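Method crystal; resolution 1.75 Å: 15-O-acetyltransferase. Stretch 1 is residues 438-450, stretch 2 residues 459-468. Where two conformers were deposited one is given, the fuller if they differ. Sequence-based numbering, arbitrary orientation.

Stretch 1, residues 438-450: SDGINERFIPHEI
Stretch 2 459-468: VLSVESIDFV

All of stretch 2, 459-468, lies within a longer strand; psi is about -50° at V459 and -43° at E463. The two stretches run antiparallel throughout, but bridges form only at E449 and I450; the earlier part of stretch 1 is a strand to I441, a 3-10 segment at 442-444 and a loop. Together they bury 564 Å².

V459 has phi/psi -121/-52 and chi1 t. V459 N donates to I450 O at 2.8 Å. L460 N donates to the same I450 O at 3.1 Å, so this carbonyl accepts two backbone bonds.

L460 (-127/130, rotamer mt) pairs with I450 (-96/126, mt) as the hydrogen-bonded pair, CA-CA 5.0 Å. I450 N returns a bond to L460 O at 2.8 Å. Their side chains share one sheet face, with I450 CD1 4.1 Å from L460 CD1. L460 O also receives a CA-H contact from E449 CA at 3.3 Å.

S461 (-90/131, t) faces E449 (-138/153, chi1 m, chi2 p) as the non-hydrogen-bonded pair, CA-CA 4.6 Å. Both side chains lie on the other face.

V462 (-89/103, t) makes the last backbone hydrogen bond across the contact, next to the two bridges. V462 N donates to H448 O at 2.8 Å and 165°. The CA-to-CB bond of V462 points toward stretch 1; V462 CG2 lies 3.4 Å from P447 O, and V462 CG1 4.5 Å from I446 CG2. The CA-to-CB bond of H448 (-67/-26, m) points away from stretch 2, and H448 NE2 donates to E443 OE2 at 2.7 Å.

E463 and S464 make no contact with stretch 1. Beyond V462 the backbones separate, and side chains bridge the gap.

The CA-to-CB bond of I465 (-133/123, mt) points toward stretch 1. I465 CD1 meets I446 CD1 (I446 is mt, -127/134) at 3.8 Å. The CA atoms of I465 and N442 are 8.0 Å apart.

The CA-to-CB bond of D466 points away from stretch 1. That of F467 (-112/117, chi1 t, chi2 89°) points toward stretch 1, where D439 (-93/-15, chi1 m) lies across from it, CA-CA 8.3 Å. D439 OD2 approaches F467 CD2 obliquely at 3.4 Å. The CA-to-CB bond of V468 points away from stretch 1.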

# COMPACT_ATOMS: atom_id res chain seq x y z
N SER A 438 -5.12 2.78 -6.65
CA SER A 438 -4.84 1.60 -7.46
C SER A 438 -3.54 0.93 -7.00
O SER A 438 -2.46 1.55 -6.98
CB SER A 438 -4.75 1.98 -8.94
OG SER A 438 -4.52 0.82 -9.71
N ASP A 439 -3.65 -0.34 -6.61
CA ASP A 439 -2.49 -1.15 -6.21
C ASP A 439 -1.89 -1.96 -7.38
O ASP A 439 -0.77 -2.48 -7.28
CB ASP A 439 -2.87 -2.10 -5.08
CG ASP A 439 -3.11 -1.38 -3.75
OD1 ASP A 439 -2.37 -0.43 -3.43
OD2 ASP A 439 -4.03 -1.80 -3.01
N GLY A 440 -2.65 -2.08 -8.47
CA GLY A 440 -2.18 -2.71 -9.71
C GLY A 440 -2.11 -4.21 -9.63
O GLY A 440 -2.73 -4.82 -8.78
N ILE A 441 -1.28 -4.79 -10.49
CA ILE A 441 -1.19 -6.24 -10.68
C ILE A 441 -0.12 -6.85 -9.78
O ILE A 441 1.05 -6.52 -9.91
CB ILE A 441 -0.91 -6.54 -12.16
CG1 ILE A 441 -2.08 -6.00 -13.01
CG2 ILE A 441 -0.65 -8.03 -12.38
CD1 ILE A 441 -1.84 -6.06 -14.50
N ASN A 442 -0.54 -7.73 -8.87
CA ASN A 442 0.35 -8.23 -7.84
C ASN A 442 1.45 -9.14 -8.38
O ASN A 442 2.45 -9.35 -7.71
CB ASN A 442 -0.45 -8.91 -6.72
CG ASN A 442 -1.05 -7.94 -5.75
OD1 ASN A 442 -2.26 -8.00 -5.41
ND2 ASN A 442 -0.23 -7.06 -5.24
N GLU A 443 1.28 -9.65 -9.61
CA GLU A 443 2.32 -10.48 -10.24
C GLU A 443 3.62 -9.72 -10.51
O GLU A 443 4.69 -10.33 -10.69
CB GLU A 443 1.79 -11.11 -11.54
CG GLU A 443 0.98 -12.40 -11.29
CD GLU A 443 -0.52 -12.16 -11.03
OE1 GLU A 443 -0.96 -10.98 -10.87
OE2 GLU A 443 -1.26 -13.16 -11.03
N ARG A 444 3.51 -8.38 -10.58
CA ARG A 444 4.69 -7.54 -10.72
C ARG A 444 5.66 -7.77 -9.58
O ARG A 444 6.85 -7.60 -9.75
CB ARG A 444 4.29 -6.06 -10.77
CG ARG A 444 3.43 -5.67 -11.95
CD ARG A 444 3.26 -4.14 -12.00
NE ARG A 444 2.34 -3.71 -10.95
CZ ARG A 444 2.27 -2.47 -10.44
NH1 ARG A 444 3.10 -1.51 -10.84
NH2 ARG A 444 1.38 -2.23 -9.49
N PHE A 445 5.14 -8.16 -8.41
CA PHE A 445 5.94 -8.14 -7.19
C PHE A 445 6.06 -9.46 -6.44
O PHE A 445 7.05 -9.66 -5.74
CB PHE A 445 5.33 -7.12 -6.23
CG PHE A 445 5.03 -5.80 -6.87
CD1 PHE A 445 6.03 -5.11 -7.55
CD2 PHE A 445 3.75 -5.27 -6.82
CE1 PHE A 445 5.76 -3.88 -8.16
CE2 PHE A 445 3.47 -4.03 -7.43
CZ PHE A 445 4.49 -3.35 -8.09
N ILE A 446 5.05 -10.31 -6.54
CA ILE A 446 4.95 -11.52 -5.68
C ILE A 446 4.78 -12.73 -6.59
O ILE A 446 3.97 -12.69 -7.50
CB ILE A 446 3.77 -11.39 -4.69
CG1 ILE A 446 4.02 -10.20 -3.75
CG2 ILE A 446 3.52 -12.68 -3.90
CD1 ILE A 446 2.80 -9.77 -2.95
N PRO A 447 5.54 -13.81 -6.32
CA PRO A 447 5.39 -14.98 -7.19
C PRO A 447 4.13 -15.81 -6.93
O PRO A 447 3.58 -15.81 -5.83
CB PRO A 447 6.63 -15.81 -6.86
CG PRO A 447 6.97 -15.47 -5.44
CD PRO A 447 6.53 -14.02 -5.24
N HIS A 448 3.69 -16.56 -7.94
CA HIS A 448 2.55 -17.46 -7.74
C HIS A 448 2.84 -18.62 -6.79
O HIS A 448 1.90 -19.19 -6.18
CB HIS A 448 2.12 -18.07 -9.06
CG HIS A 448 1.28 -17.16 -9.91
ND1 HIS A 448 0.88 -17.51 -11.18
CD2 HIS A 448 0.79 -15.92 -9.68
CE1 HIS A 448 0.13 -16.54 -11.68
NE2 HIS A 448 0.08 -15.55 -10.80
N GLU A 449 4.10 -19.02 -6.68
CA GLU A 449 4.47 -20.12 -5.80
C GLU A 449 5.75 -19.84 -5.03
O GLU A 449 6.62 -19.07 -5.48
CB GLU A 449 4.65 -21.45 -6.57
CG GLU A 449 3.50 -21.89 -7.45
CD GLU A 449 3.57 -21.37 -8.88
OE1 GLU A 449 4.63 -20.87 -9.31
OE2 GLU A 449 2.55 -21.50 -9.58
N ILE A 450 5.83 -20.47 -3.86
CA ILE A 450 7.08 -20.62 -3.15
C ILE A 450 7.59 -22.00 -3.55
O ILE A 450 6.86 -22.99 -3.44
CB ILE A 450 6.87 -20.56 -1.61
CG1 ILE A 450 6.41 -19.16 -1.21
CG2 ILE A 450 8.19 -20.88 -0.88
CD1 ILE A 450 5.86 -19.03 0.22
N VAL A 459 6.10 -25.73 -3.52
CA VAL A 459 5.89 -26.10 -2.14
C VAL A 459 4.62 -25.44 -1.60
O VAL A 459 3.75 -26.12 -1.06
CB VAL A 459 7.12 -25.73 -1.29
CG1 VAL A 459 6.84 -25.95 0.16
CG2 VAL A 459 8.37 -26.58 -1.74
N LEU A 460 4.51 -24.12 -1.77
CA LEU A 460 3.29 -23.41 -1.32
C LEU A 460 2.73 -22.59 -2.47
O LEU A 460 3.46 -21.87 -3.13
CB LEU A 460 3.58 -22.52 -0.10
CG LEU A 460 3.88 -23.32 1.18
CD1 LEU A 460 4.71 -22.45 2.15
CD2 LEU A 460 2.61 -23.74 1.85
N SER A 461 1.44 -22.74 -2.72
CA SER A 461 0.78 -21.96 -3.77
C SER A 461 0.27 -20.68 -3.15
O SER A 461 -0.36 -20.73 -2.07
CB SER A 461 -0.41 -22.72 -4.33
OG SER A 461 -0.96 -21.97 -5.41
N VAL A 462 0.57 -19.54 -3.77
CA VAL A 462 0.06 -18.27 -3.23
C VAL A 462 -1.30 -18.04 -3.87
O VAL A 462 -1.38 -17.64 -5.04
CB VAL A 462 1.01 -17.07 -3.50
CG1 VAL A 462 0.48 -15.80 -2.82
CG2 VAL A 462 2.45 -17.36 -2.99
N GLU A 463 -2.36 -18.30 -3.10
CA GLU A 463 -3.73 -18.36 -3.66
C GLU A 463 -4.39 -17.00 -3.73
O GLU A 463 -5.04 -16.67 -4.73
CB GLU A 463 -4.62 -19.31 -2.88
CG GLU A 463 -4.08 -20.73 -2.93
CD GLU A 463 -5.15 -21.77 -2.79
OE1 GLU A 463 -6.08 -21.59 -1.98
OE2 GLU A 463 -5.05 -22.78 -3.51
N SER A 464 -4.23 -16.22 -2.66
CA SER A 464 -4.93 -14.93 -2.59
C SER A 464 -4.05 -13.92 -1.86
O SER A 464 -3.26 -14.27 -0.97
CB SER A 464 -6.29 -15.07 -1.89
OG SER A 464 -6.11 -15.39 -0.53
N ILE A 465 -4.20 -12.67 -2.28
CA ILE A 465 -3.45 -11.57 -1.70
C ILE A 465 -4.44 -10.45 -1.42
O ILE A 465 -5.17 -10.02 -2.32
CB ILE A 465 -2.31 -11.06 -2.63
CG1 ILE A 465 -1.34 -12.20 -2.99
CG2 ILE A 465 -1.59 -9.85 -1.99
CD1 ILE A 465 -0.25 -11.80 -4.00
N ASP A 466 -4.50 -10.02 -0.17
CA ASP A 466 -5.30 -8.84 0.18
C ASP A 466 -4.43 -7.79 0.84
O ASP A 466 -3.75 -8.07 1.80
CB ASP A 466 -6.47 -9.23 1.07
CG ASP A 466 -7.45 -10.11 0.36
OD1 ASP A 466 -8.09 -9.58 -0.60
OD2 ASP A 466 -7.57 -11.30 0.73
N PHE A 467 -4.48 -6.57 0.32
CA PHE A 467 -3.61 -5.51 0.77
C PHE A 467 -4.48 -4.48 1.48
O PHE A 467 -5.40 -3.91 0.89
CB PHE A 467 -2.87 -4.90 -0.42
CG PHE A 467 -1.99 -3.75 -0.07
CD1 PHE A 467 -0.67 -3.96 0.29
CD2 PHE A 467 -2.47 -2.45 -0.10
CE1 PHE A 467 0.15 -2.90 0.61
CE2 PHE A 467 -1.63 -1.39 0.23
CZ PHE A 467 -0.34 -1.62 0.58
N VAL A 468 -4.22 -4.29 2.77
CA VAL A 468 -4.99 -3.34 3.57
C VAL A 468 -4.07 -2.26 4.17
O VAL A 468 -2.93 -2.52 4.55
CB VAL A 468 -5.88 -4.04 4.65
CG1 VAL A 468 -6.77 -5.13 4.01
CG2 VAL A 468 -5.04 -4.65 5.73